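Local coordinates for protein gluconate kinase (Lactobacillus acidophilus, PDB 3LL3) that binds ATP and D-xylulose between the two domains of an FGGY-family kinase and probably phosphorylates a sugar or sugar acid such as gluconate, at residues Gly341-Arg344 and Ala345-Asp349; Gly125-Met128 and His129-Pro133; Phe475-Tyr478 and Cys479-Asn483; Arg370-Ile373 and Glu374-Phe378; Asn95-Thr98 and Trp99-Cys103. One frame throughout, in Å; residues are numbered along the deposited sequence.

Interaction 1 of 5, residues Gly341-Arg344 and Ala345-Asp349; sequences GGER and APIWD. With DXP (1-deoxy-D-xylulose-5-phosphate), chain D; XUL (D-xylulose), chain E.
Glu343 and Asp349 form a single antiparallel hydrogen-bonded pair that closes the loop 341-349 next to the sugar pocket. Glu343 N donates to Asp349 O at 3.1 Å, and Asp349 N returns a bond to Glu343 O at 2.9 Å. Inside this pair Trp348 N bonds Arg344 O at 2.6 Å, from above the carbonyl plane. The chain turns back within this loop, where the peptide before Pro346 is cis.

Glu343 OE1 uses its anti lone pair to accept from Arg344 N at 2.6 Å, and it also takes Asn297 N. Glu343 OE2 accepts from Asn298 ND2. Arg344 NH1 donates to O3 of the bound D-xylulose at 2.7 Å and 158°, while its NE goes to Asn297 OD1. Asp349 OD1 accepts from Asn351 N. Gly341-Arg344 also line the pocket of the bound deoxyxylulose phosphate, whose O3P lies 3.3 Å from Glu343 C.

Trp348 supports the base of Arg344. Arg344 CB sits over one face of the six-membered ring, 3.8 Å from its centroid, a CH-pi contact. The indole NE1 is satisfied by Ser279 O. A serine in place of Trp348 would probably open a gap under Arg344 CB and CG, leave Ser279 O without this donor and let the arginine drift from the sugar.

The loop lies between strands 335-337 and 354-359. Pro346 and Glu343 rest on helix 365-388, while Arg344, Ala345 and Trp348 pack on Pro295 of strand 289-296.

Interaction 2 of 5, residues Gly125-Met128 and His129-Pro133; sequences GMPM and HPMAP. With DXP (1-deoxy-D-xylulose-5-phosphate), chain D.
Met126 packs against Met131 and Ala132 where the loop folds back on itself; the methionines are selenomethionine in this model. This is the tight side. Met126 CG lies 3.6 Å from Ala132 CB, and its SE is 3.9 Å from Met131 CE. The still shorter approaches of Met126 CE are doubtful. The other side is looser. Pro127 CG and Met131 CE stay 4.3 Å apart, and the partly exposed Met128 and Pro130 lie here, against helix 105-114.

Met128 is the centre of an inverse gamma turn, with a weak bond from His129 N to Pro127 O at 2.8 Å. A type I turn, His129 to Ala132, follows. His129 CG is anti to the backbone N (chi1 -164°), which carries the ring out to the ligand. NE2 donates to O2P of the bound deoxyxylulose phosphate at 3.0 Å, with the phosphate at the ring edge. ND1 accepts from Met131 N at 3.1 Å, which helps fix the ring's rotation. With a leucine in place of His129, the phosphate would probably lose this donor and Met131 N its acceptor.

The loop joins helix 116-124 to helix 133-143, with Ala132 as N-cap. Strand 281-284 covers Met126, Pro127 and Met131.

Interaction 3 of 5, residues Phe475-Tyr478 and Cys479-Asn483; sequences FPLY and CEIRN
Phe475 and Cys479 meet one helical turn apart, sulfur over ring. The SG of Cys479 stands over one face of the Phe475 ring, 3.7 Å from the centroid and offset toward the rim. CZ is the nearest ring atom, at 3.5 Å. Two torsions bring this about. Phe475 has CG anti to the backbone N (chi1 -174°), which swings the ring forward along the helix. Cys479 has SG anti to its carbonyl carbon (chi1 -66°), which turns the sulfur back toward that ring. The buried Tyr478 ring meets Phe378 of helix 365-388, planes about 40° apart.

Leu477 and Ile481 lie side by side and point the same way, with CD1 of Leu477 4.1 Å from CD1 of Ile481. Phe492 of the second subunit packs on both.

Bends at chi2 and chi3, both away from staggered positions, fold the Arg482 guanidinium back, with one face over Cys479 CA. NH1 then donates to Asn483 OD1 at 2.8 Å, nearly in the guanidinium plane. NH2 makes a salt bridge with Asp382. The two partners probably limit the group's rotation.

Backbone bonds are regular across the contact, from Cys479 N to Phe475 O at 3.0 Å through Arg482 N to Tyr478 O at 3.1 Å. The kink lies at Pro476, whose N has no hydrogen to give. The contact is a Cys sulfur-aromatic pair at i, i+4 spacing on helix 465-485.

Interaction 4 of 5, residues Arg370-Ile373 and Glu374-Phe378; sequences RAVI and EGIIF
The backbone of 370-378 is continuous alpha helix, with i to i+4 bonds running from Glu374 N to Arg370 O at 2.8 Å through to Ile377 N to Ile373 O at 3.2 Å. It belongs to helix 365-388 of the C-terminal FGGY domain, which is of the actin-like ATPase clan.

Arg370 and Glu374 form an i, i+4 salt bridge. NH1 of Arg370 donates to OE2 of Glu374 at 3.3 Å, a long but straight bond of 164°. The oxygen lies at the guanidinium edge, in its plane. The carboxylate is turned 67° against that plane, and OE2 alone makes the bridge. That oxygen is gripped further by Tyr471 OH and Gly330 N, and OE1 bonds Ser331 OG. Both oxygens of the buried carboxylate thus have partners. Arg370 NE has a weak bond to Ala324 O.

Two apolar pairs follow the same spacing. Val372 and Ile376 lie side by side, as do Ile373 and Ile377, where CG2 of Ile373 is 4.1 Å from CD1 of Ile377. Helix 300-311 receives Val372 and Ile376, and helix 407-417 receives Ile373 and Ile377. The side chain of Ile376 comes within about 5 Å of Gly300 of the ATP site. Val372 carries CG1 anti to its backbone N (chi1 166°), a turn that brings this methyl to 3.9 Å from Ile376 CD1.

Interaction 5 of 5, residues Asn95-Thr98 and Trp99-Cys103; sequences NSIT and WADNC. With XUL (D-xylulose), chain E.
Thr98 meets Ala100 and Asp101 in a type I beta turn that presents Trp99 to the bound D-xylulose. The sugar's O4 lies 3.7 Å above one face of the indole, offset toward the rim. On the opposite face Ala100 CB sits over the ring centre, 3.8 Å from the plane. The tryptophan is thus a wall of the sugar pocket, backed by its own neighbour in the turn.

Two bonds shape the turn. Asp101 N donates to Thr98 O at 3.1 Å, from above the carbonyl plane. Ala100 N donates to Thr98 OG1 at 3.3 Å. Thr98 OG1 stands between its backbone N and carbonyl carbon (chi1 74°), which holds it near this N-H. Beside them Ile97 CG2 packs against Asp101 CB at 3.6 Å.

Farther out, Ala45 takes hold of both ends of the turn. Its O bonds Thr98 OG1 and its N bonds Asp101 OD1. Lys136 NZ bonds Thr98 O and Ile97 O. Strand 96-97 pairs antiparallel with strand 46-47. The other oxygen of Asp101 makes an Asx turn: OD2 accepts from Cys103 N at 3.0 Å, nearly along its C-O bond.

Interactions 1, 2 and 5 meet round the two bound sugars. Arg344 of interaction 1 joins them: its CZ lies 3.4 Å from Trp99 CZ3 of interaction 5, and its CG 3.6 Å from His129 NE2 of interaction 2. Interactions 2 and 5 also touch directly, Met131 CB lying 3.2 Å from Trp99 O. Interaction 1 comes from the C-terminal half of the FGGY fold, interactions 2 and 5 from the N-terminal half, so the sugars lie where the halves face each other. Interactions 3 and 4 pack together away from the sugars, with Phe475 CD1 3.5 Å from Phe378 CD1. Interaction 4 approaches the nucleotide, the side chain of Ile373 being about 7 Å from the bound ATP.

Interaction 1 of 5, residues Gly341-Arg344 and Ala345-Asp349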
# COMPACT_ATOMS: atom_id res chain seq x y z
N GLY A 341 -12.93 5.03 1.50
CA GLY A 341 -14.24 5.28 0.89
C GLY A 341 -14.29 6.37 -0.17
O GLY A 341 -15.26 7.13 -0.23
N GLY A 342 -13.27 6.46 -1.01
CA GLY A 342 -13.10 7.66 -1.82
C GLY A 342 -12.86 8.80 -0.85
O GLY A 342 -12.82 8.57 0.37
N GLU A 343 -12.70 10.02 -1.34
CA GLU A 343 -12.44 11.13 -0.41
C GLU A 343 -12.97 12.47 -0.91
O GLU A 343 -12.92 12.76 -2.11
CB GLU A 343 -10.93 11.23 -0.12
CG GLU A 343 -10.57 12.23 0.97
CD GLU A 343 -11.39 12.03 2.23
OE1 GLU A 343 -12.59 12.43 2.26
OE2 GLU A 343 -10.83 11.48 3.20
N ARG A 344 -13.48 13.28 0.02
CA ARG A 344 -13.80 14.66 -0.28
C ARG A 344 -12.53 15.48 -0.01
O ARG A 344 -11.53 15.25 -0.67
CB ARG A 344 -15.06 15.12 0.47
CG ARG A 344 -16.32 14.53 -0.19
CD ARG A 344 -17.62 14.79 0.59
NE ARG A 344 -17.63 14.07 1.85
CZ ARG A 344 -18.32 14.46 2.93
NH1 ARG A 344 -19.06 15.55 2.88
NH2 ARG A 344 -18.24 13.75 4.05
N ALA A 345 -12.53 16.43 0.92
CA ALA A 345 -11.28 17.13 1.20
C ALA A 345 -10.29 16.12 1.77
O ALA A 345 -10.70 15.23 2.51
CB ALA A 345 -11.49 18.26 2.20
N PRO A 346 -8.99 16.25 1.42
CA PRO A 346 -8.43 17.29 0.54
C PRO A 346 -8.34 16.95 -0.96
O PRO A 346 -8.11 17.87 -1.75
CB PRO A 346 -7.03 17.47 1.12
CG PRO A 346 -6.63 16.05 1.45
CD PRO A 346 -7.93 15.36 1.92
N ILE A 347 -8.52 15.70 -1.36
CA ILE A 347 -8.27 15.33 -2.76
C ILE A 347 -9.50 15.36 -3.69
O ILE A 347 -9.34 15.38 -4.91
CB ILE A 347 -7.58 13.96 -2.88
CG1 ILE A 347 -8.44 12.86 -2.27
CG2 ILE A 347 -6.21 13.98 -2.20
CD1 ILE A 347 -7.96 11.46 -2.64
N TRP A 348 -10.70 15.35 -3.13
CA TRP A 348 -11.93 15.43 -3.91
C TRP A 348 -11.90 14.44 -5.08
O TRP A 348 -12.01 14.83 -6.25
CB TRP A 348 -12.20 16.87 -4.38
CG TRP A 348 -12.46 17.81 -3.21
CD1 TRP A 348 -11.56 18.67 -2.62
CD2 TRP A 348 -13.68 17.95 -2.48
NE1 TRP A 348 -12.16 19.33 -1.56
CE2 TRP A 348 -13.46 18.91 -1.45
CE3 TRP A 348 -14.94 17.35 -2.57
CZ2 TRP A 348 -14.44 19.27 -0.54
CZ3 TRP A 348 -15.93 17.73 -1.67
CH2 TRP A 348 -15.67 18.68 -0.67
N ASP A 349 -11.76 13.16 -4.76
CA ASP A 349 -11.77 12.10 -5.76
C ASP A 349 -12.61 10.96 -5.23
O ASP A 349 -12.19 10.23 -4.34
CB ASP A 349 -10.33 11.63 -6.03
CG ASP A 349 -10.27 10.50 -7.05
OD1 ASP A 349 -11.34 9.97 -7.41
OD2 ASP A 349 -9.16 10.16 -7.49
C1 DXP D . -18.81 5.17 -5.31
C2 DXP D . -18.49 4.80 -3.83
C3 DXP D . -19.06 5.73 -2.74
C4 DXP D . -18.59 7.16 -3.04
C5 DXP D . -18.57 8.32 -2.01
O2 DXP D . -17.56 4.09 -3.60
O3 DXP D . -18.86 5.21 -1.48
O4 DXP D . -17.41 7.07 -3.78
O5 DXP D . -17.40 9.10 -1.94
P DXP D . -17.29 10.75 -1.85
O2P DXP D . -17.42 11.37 -3.31
O1P DXP D . -18.27 11.30 -0.71
O3P DXP D . -15.97 11.14 -1.53
C1 XUL E . -20.43 20.18 6.13
C2 XUL E . -20.59 19.29 4.88
C3 XUL E . -21.25 17.89 4.99
C4 XUL E . -22.01 17.61 6.30
C5 XUL E . -23.33 18.39 6.43
O1 XUL E . -19.07 20.36 6.43
O2 XUL E . -20.15 19.68 3.83
O3 XUL E . -20.25 16.90 4.90
O4 XUL E . -22.29 16.23 6.34
O5 XUL E . -24.22 17.74 7.31

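Interaction 2 of 5, residues Gly125-Met128 and His129-Pro133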
# COMPACT_ATOMS: atom_id res chain seq x y z
N GLY A 125 -18.86 29.25 -3.25
CA GLY A 125 -18.01 28.56 -2.28
C GLY A 125 -18.30 27.08 -2.19
O GLY A 125 -17.76 26.40 -1.31
N MSE A 126 -19.17 26.58 -3.06
CA MSE A 126 -19.54 25.16 -3.07
C MSE A 126 -18.56 24.30 -3.86
O MSE A 126 -18.40 24.48 -5.07
CB MSE A 126 -20.96 24.98 -3.62
CG MSE A 126 -21.35 23.52 -3.80
SE MSE A 126 -21.31 22.57 -2.05
CE MSE A 126 -21.36 20.72 -2.68
N PRO A 127 -17.87 23.37 -3.18
CA PRO A 127 -16.97 22.45 -3.88
C PRO A 127 -17.67 21.67 -4.99
O PRO A 127 -18.90 21.54 -4.99
CB PRO A 127 -16.51 21.50 -2.77
CG PRO A 127 -16.52 22.33 -1.55
CD PRO A 127 -17.70 23.27 -1.71
N MSE A 128 -16.88 21.13 -5.92
CA MSE A 128 -17.50 20.47 -7.07
C MSE A 128 -17.91 19.05 -6.71
O MSE A 128 -17.22 18.07 -7.04
CB MSE A 128 -16.56 20.52 -8.27
CG MSE A 128 -15.92 21.88 -8.44
SE MSE A 128 -14.73 21.94 -9.98
CE MSE A 128 -13.17 22.79 -9.13
N HIS A 129 -19.04 18.93 -6.01
CA HIS A 129 -19.46 17.65 -5.47
C HIS A 129 -20.97 17.51 -5.53
O HIS A 129 -21.68 18.49 -5.30
CB HIS A 129 -19.00 17.54 -4.01
CG HIS A 129 -19.06 16.14 -3.47
ND1 HIS A 129 -20.21 15.58 -2.96
CD2 HIS A 129 -18.11 15.17 -3.41
CE1 HIS A 129 -19.96 14.34 -2.58
NE2 HIS A 129 -18.69 14.06 -2.84
N PRO A 130 -21.46 16.30 -5.82
CA PRO A 130 -22.89 15.99 -5.99
C PRO A 130 -23.76 16.18 -4.75
O PRO A 130 -24.99 16.11 -4.84
CB PRO A 130 -22.88 14.51 -6.42
CG PRO A 130 -21.55 13.99 -5.94
CD PRO A 130 -20.62 15.14 -6.17
N MSE A 131 -23.14 16.44 -3.61
CA MSE A 131 -23.87 16.64 -2.36
C MSE A 131 -24.75 17.91 -2.39
O MSE A 131 -25.77 17.97 -1.69
CB MSE A 131 -22.89 16.74 -1.19
CG MSE A 131 -22.00 17.98 -1.23
SE MSE A 131 -20.51 17.90 0.12
CE MSE A 131 -19.58 19.57 -0.27
N ALA A 132 -24.35 18.89 -3.18
CA ALA A 132 -25.04 20.19 -3.26
C ALA A 132 -26.41 20.12 -3.94
O ALA A 132 -26.55 19.51 -5.01
CB ALA A 132 -24.17 21.22 -3.97
N PRO A 133 -27.41 20.75 -3.31
CA PRO A 133 -28.73 21.02 -3.89
C PRO A 133 -28.69 21.52 -5.34
O PRO A 133 -29.46 21.03 -6.17
CB PRO A 133 -29.30 22.09 -2.95
CG PRO A 133 -28.77 21.66 -1.62
CD PRO A 133 -27.36 21.13 -1.89
C1 DXP D . -18.81 5.17 -5.31
C2 DXP D . -18.49 4.80 -3.83
C3 DXP D . -19.06 5.73 -2.74
C4 DXP D . -18.59 7.16 -3.04
C5 DXP D . -18.57 8.32 -2.01
O2 DXP D . -17.56 4.09 -3.60
O3 DXP D . -18.86 5.21 -1.48
O4 DXP D . -17.41 7.07 -3.78
O5 DXP D . -17.40 9.10 -1.94
P DXP D . -17.29 10.75 -1.85
O2P DXP D . -17.42 11.37 -3.31
O1P DXP D . -18.27 11.30 -0.71
O3P DXP D . -15.97 11.14 -1.53

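Interaction 3 of 5, residues Phe475-Tyr478 and Cys479-Asn483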
# COMPACT_ATOMS: atom_id res chain seq x y z
N PHE A 475 5.93 14.23 6.45
CA PHE A 475 4.78 14.71 5.68
C PHE A 475 5.05 14.91 4.18
O PHE A 475 4.20 14.58 3.34
CB PHE A 475 4.17 15.99 6.31
CG PHE A 475 2.89 16.44 5.64
CD1 PHE A 475 1.81 15.57 5.50
CD2 PHE A 475 2.76 17.74 5.16
CE1 PHE A 475 0.62 15.99 4.88
CE2 PHE A 475 1.59 18.16 4.54
CZ PHE A 475 0.51 17.28 4.40
N PRO A 476 6.21 15.47 3.83
CA PRO A 476 6.49 15.60 2.39
C PRO A 476 6.51 14.25 1.68
O PRO A 476 6.10 14.18 0.53
CB PRO A 476 7.89 16.23 2.37
CG PRO A 476 7.94 17.06 3.63
CD PRO A 476 7.20 16.20 4.65
N LEU A 477 6.98 13.19 2.33
CA LEU A 477 6.96 11.86 1.72
C LEU A 477 5.52 11.37 1.55
O LEU A 477 5.18 10.78 0.54
CB LEU A 477 7.76 10.87 2.57
CG LEU A 477 7.75 9.40 2.13
CD1 LEU A 477 8.24 9.25 0.70
CD2 LEU A 477 8.58 8.56 3.09
N TYR A 478 4.67 11.63 2.55
CA TYR A 478 3.25 11.29 2.45
C TYR A 478 2.65 11.95 1.19
O TYR A 478 1.92 11.31 0.45
CB TYR A 478 2.50 11.77 3.70
CG TYR A 478 0.99 11.64 3.65
CD1 TYR A 478 0.34 10.53 4.19
CD2 TYR A 478 0.21 12.63 3.05
CE1 TYR A 478 -1.05 10.42 4.15
CE2 TYR A 478 -1.17 12.52 3.00
CZ TYR A 478 -1.80 11.42 3.54
OH TYR A 478 -3.16 11.35 3.46
N CYS A 479 2.97 13.22 0.97
CA CYS A 479 2.46 13.96 -0.18
C CYS A 479 3.05 13.45 -1.50
O CYS A 479 2.39 13.50 -2.54
CB CYS A 479 2.73 15.45 -0.02
SG CYS A 479 1.82 16.19 1.35
N GLU A 480 4.29 12.97 -1.45
CA GLU A 480 4.91 12.40 -2.64
C GLU A 480 4.16 11.15 -3.07
O GLU A 480 3.88 10.99 -4.25
CB GLU A 480 6.39 12.08 -2.40
CG GLU A 480 7.29 13.30 -2.52
CD GLU A 480 7.42 13.78 -3.96
OE1 GLU A 480 7.65 12.92 -4.84
OE2 GLU A 480 7.29 15.01 -4.20
N ILE A 481 3.83 10.28 -2.12
CA ILE A 481 3.15 9.02 -2.43
C ILE A 481 1.72 9.29 -2.91
O ILE A 481 1.23 8.69 -3.88
CB ILE A 481 3.15 8.06 -1.22
CG1 ILE A 481 4.58 7.80 -0.74
CG2 ILE A 481 2.44 6.76 -1.56
CD1 ILE A 481 5.58 7.44 -1.84
N ARG A 482 1.04 10.22 -2.26
CA ARG A 482 -0.29 10.64 -2.70
C ARG A 482 -0.25 11.17 -4.14
O ARG A 482 -1.09 10.79 -4.98
CB ARG A 482 -0.88 11.66 -1.73
CG ARG A 482 -1.96 12.53 -2.29
CD ARG A 482 -1.38 13.89 -2.64
NE ARG A 482 -1.66 14.84 -1.59
CZ ARG A 482 -1.02 15.99 -1.41
NH1 ARG A 482 -0.02 16.37 -2.19
NH2 ARG A 482 -1.40 16.77 -0.41
N ASN A 483 0.72 12.03 -4.42
CA ASN A 483 0.88 12.57 -5.75
C ASN A 483 1.14 11.47 -6.78
O ASN A 483 0.61 11.50 -7.88
CB ASN A 483 2.02 13.60 -5.80
CG ASN A 483 1.70 14.88 -5.04
OD1 ASN A 483 0.54 15.15 -4.69
ND2 ASN A 483 2.73 15.68 -4.77

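Interaction 4 of 5, residues Arg370-Ile373 and Glu374-Phe378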
# COMPACT_ATOMS: atom_id res chain seq x y z
N ARG A 370 0.29 1.68 13.36
CA ARG A 370 0.59 3.08 13.59
C ARG A 370 0.50 3.90 12.31
O ARG A 370 0.07 5.04 12.34
CB ARG A 370 1.94 3.29 14.27
CG ARG A 370 2.05 4.71 14.76
CD ARG A 370 3.45 5.20 14.97
NE ARG A 370 3.81 5.13 16.36
CZ ARG A 370 3.99 6.17 17.17
NH1 ARG A 370 3.88 7.42 16.74
NH2 ARG A 370 4.31 5.94 18.42
N ALA A 371 0.93 3.32 11.19
CA ALA A 371 0.85 4.01 9.91
C ALA A 371 -0.59 4.38 9.59
O ALA A 371 -0.83 5.42 8.99
CB ALA A 371 1.45 3.15 8.76
N VAL A 372 -1.53 3.52 9.97
CA VAL A 372 -2.94 3.80 9.72
C VAL A 372 -3.34 5.06 10.48
O VAL A 372 -3.92 6.00 9.91
CB VAL A 372 -3.86 2.64 10.14
CG1 VAL A 372 -5.33 3.10 10.17
CG2 VAL A 372 -3.68 1.42 9.20
N ILE A 373 -2.99 5.10 11.77
CA ILE A 373 -3.36 6.25 12.61
C ILE A 373 -2.68 7.51 12.10
O ILE A 373 -3.31 8.56 12.01
CB ILE A 373 -2.99 6.01 14.09
CG1 ILE A 373 -3.87 4.91 14.67
CG2 ILE A 373 -3.23 7.30 14.89
CD1 ILE A 373 -3.30 4.26 15.93
N GLU A 374 -1.40 7.41 11.79
CA GLU A 374 -0.67 8.54 11.25
C GLU A 374 -1.22 9.02 9.89
O GLU A 374 -1.26 10.24 9.65
CB GLU A 374 0.82 8.24 11.13
CG GLU A 374 1.52 8.17 12.50
CD GLU A 374 2.95 7.64 12.42
OE1 GLU A 374 3.37 7.17 11.33
OE2 GLU A 374 3.64 7.68 13.47
N GLY A 375 -1.60 8.08 9.03
CA GLY A 375 -2.16 8.41 7.73
C GLY A 375 -3.49 9.14 7.87
O GLY A 375 -3.75 10.13 7.17
N ILE A 376 -4.34 8.64 8.76
CA ILE A 376 -5.62 9.27 9.02
C ILE A 376 -5.39 10.74 9.39
O ILE A 376 -6.00 11.64 8.82
CB ILE A 376 -6.40 8.54 10.12
CG1 ILE A 376 -7.03 7.26 9.55
CG2 ILE A 376 -7.52 9.42 10.68
CD1 ILE A 376 -7.51 6.30 10.60
N ILE A 377 -4.45 10.98 10.30
CA ILE A 377 -4.14 12.33 10.77
C ILE A 377 -3.44 13.18 9.72
O ILE A 377 -3.70 14.38 9.60
CB ILE A 377 -3.26 12.26 12.05
CG1 ILE A 377 -4.00 11.49 13.14
CG2 ILE A 377 -2.89 13.67 12.55
CD1 ILE A 377 -3.18 11.38 14.46
N PHE A 378 -2.52 12.56 8.97
CA PHE A 378 -1.83 13.26 7.88
C PHE A 378 -2.86 13.79 6.86
O PHE A 378 -2.74 14.90 6.34
CB PHE A 378 -0.85 12.32 7.15
CG PHE A 378 0.55 12.28 7.74
CD1 PHE A 378 1.16 13.44 8.20
CD2 PHE A 378 1.26 11.09 7.79
CE1 PHE A 378 2.45 13.42 8.71
CE2 PHE A 378 2.55 11.05 8.28
CZ PHE A 378 3.15 12.21 8.75

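Interaction 5 of 5, residues Asn95-Thr98 and Trp99-Cys103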
# COMPACT_ATOMS: atom_id res chain seq x y z
N ASN A 95 -38.74 12.62 -1.03
CA ASN A 95 -38.14 12.47 0.30
C ASN A 95 -37.06 13.52 0.50
O ASN A 95 -36.80 14.34 -0.38
CB ASN A 95 -37.53 11.08 0.46
CG ASN A 95 -38.57 10.00 0.62
OD1 ASN A 95 -39.54 10.16 1.35
ND2 ASN A 95 -38.37 8.87 -0.05
N SER A 96 -36.40 13.48 1.65
CA SER A 96 -35.26 14.35 1.86
C SER A 96 -34.05 13.68 1.22
O SER A 96 -33.61 12.62 1.67
CB SER A 96 -35.02 14.57 3.35
OG SER A 96 -33.89 15.40 3.55
N ILE A 97 -33.54 14.29 0.17
CA ILE A 97 -32.37 13.77 -0.52
C ILE A 97 -31.13 14.28 0.19
O ILE A 97 -30.78 15.45 0.06
CB ILE A 97 -32.35 14.22 -1.99
CG1 ILE A 97 -33.68 13.87 -2.67
CG2 ILE A 97 -31.19 13.59 -2.75
CD1 ILE A 97 -33.70 14.21 -4.12
N THR A 98 -30.47 13.41 0.97
CA THR A 98 -29.38 13.86 1.84
C THR A 98 -28.08 14.18 1.11
O THR A 98 -27.91 13.84 -0.05
CB THR A 98 -29.05 12.82 2.92
OG1 THR A 98 -28.35 11.72 2.34
CG2 THR A 98 -30.34 12.35 3.60
N TRP A 99 -27.15 14.80 1.83
CA TRP A 99 -25.87 15.15 1.26
C TRP A 99 -25.21 13.91 0.63
O TRP A 99 -24.49 14.05 -0.34
CB TRP A 99 -24.95 15.76 2.31
CG TRP A 99 -24.49 14.75 3.30
CD1 TRP A 99 -25.11 14.41 4.47
CD2 TRP A 99 -23.33 13.93 3.20
NE1 TRP A 99 -24.40 13.43 5.10
CE2 TRP A 99 -23.30 13.11 4.35
CE3 TRP A 99 -22.30 13.81 2.26
CZ2 TRP A 99 -22.29 12.18 4.59
CZ3 TRP A 99 -21.30 12.89 2.49
CH2 TRP A 99 -21.30 12.09 3.65
N ALA A 100 -25.48 12.73 1.18
CA ALA A 100 -24.76 11.51 0.75
C ALA A 100 -25.30 10.85 -0.53
O ALA A 100 -24.71 9.89 -1.03
CB ALA A 100 -24.70 10.48 1.91
N ASP A 101 -26.40 11.36 -1.05
CA ASP A 101 -27.01 10.80 -2.25
C ASP A 101 -26.17 11.21 -3.45
O ASP A 101 -25.87 12.38 -3.61
CB ASP A 101 -28.43 11.34 -2.42
CG ASP A 101 -29.25 10.53 -3.40
OD1 ASP A 101 -30.17 9.82 -2.95
OD2 ASP A 101 -28.95 10.59 -4.61
N ASN A 102 -25.79 10.27 -4.30
CA ASN A 102 -24.90 10.65 -5.40
C ASN A 102 -25.57 10.68 -6.78
O ASN A 102 -24.90 10.59 -7.81
CB ASN A 102 -23.62 9.81 -5.39
CG ASN A 102 -23.89 8.34 -5.61
OD1 ASN A 102 -24.71 7.96 -6.45
ND2 ASN A 102 -23.18 7.49 -4.86
N CYS A 103 -26.89 10.83 -6.79
CA CYS A 103 -27.64 10.81 -8.05
C CYS A 103 -27.09 11.79 -9.08
O CYS A 103 -27.16 11.53 -10.28
CB CYS A 103 -29.13 11.07 -7.80
SG CYS A 103 -29.55 12.72 -7.11
C1 XUL E . -20.43 20.18 6.13
C2 XUL E . -20.59 19.29 4.88
C3 XUL E . -21.25 17.89 4.99
C4 XUL E . -22.01 17.61 6.30
C5 XUL E . -23.33 18.39 6.43
O1 XUL E . -19.07 20.36 6.43
O2 XUL E . -20.15 19.68 3.83
O3 XUL E . -20.25 16.90 4.90
O4 XUL E . -22.29 16.23 6.34
O5 XUL E . -24.22 17.74 7.31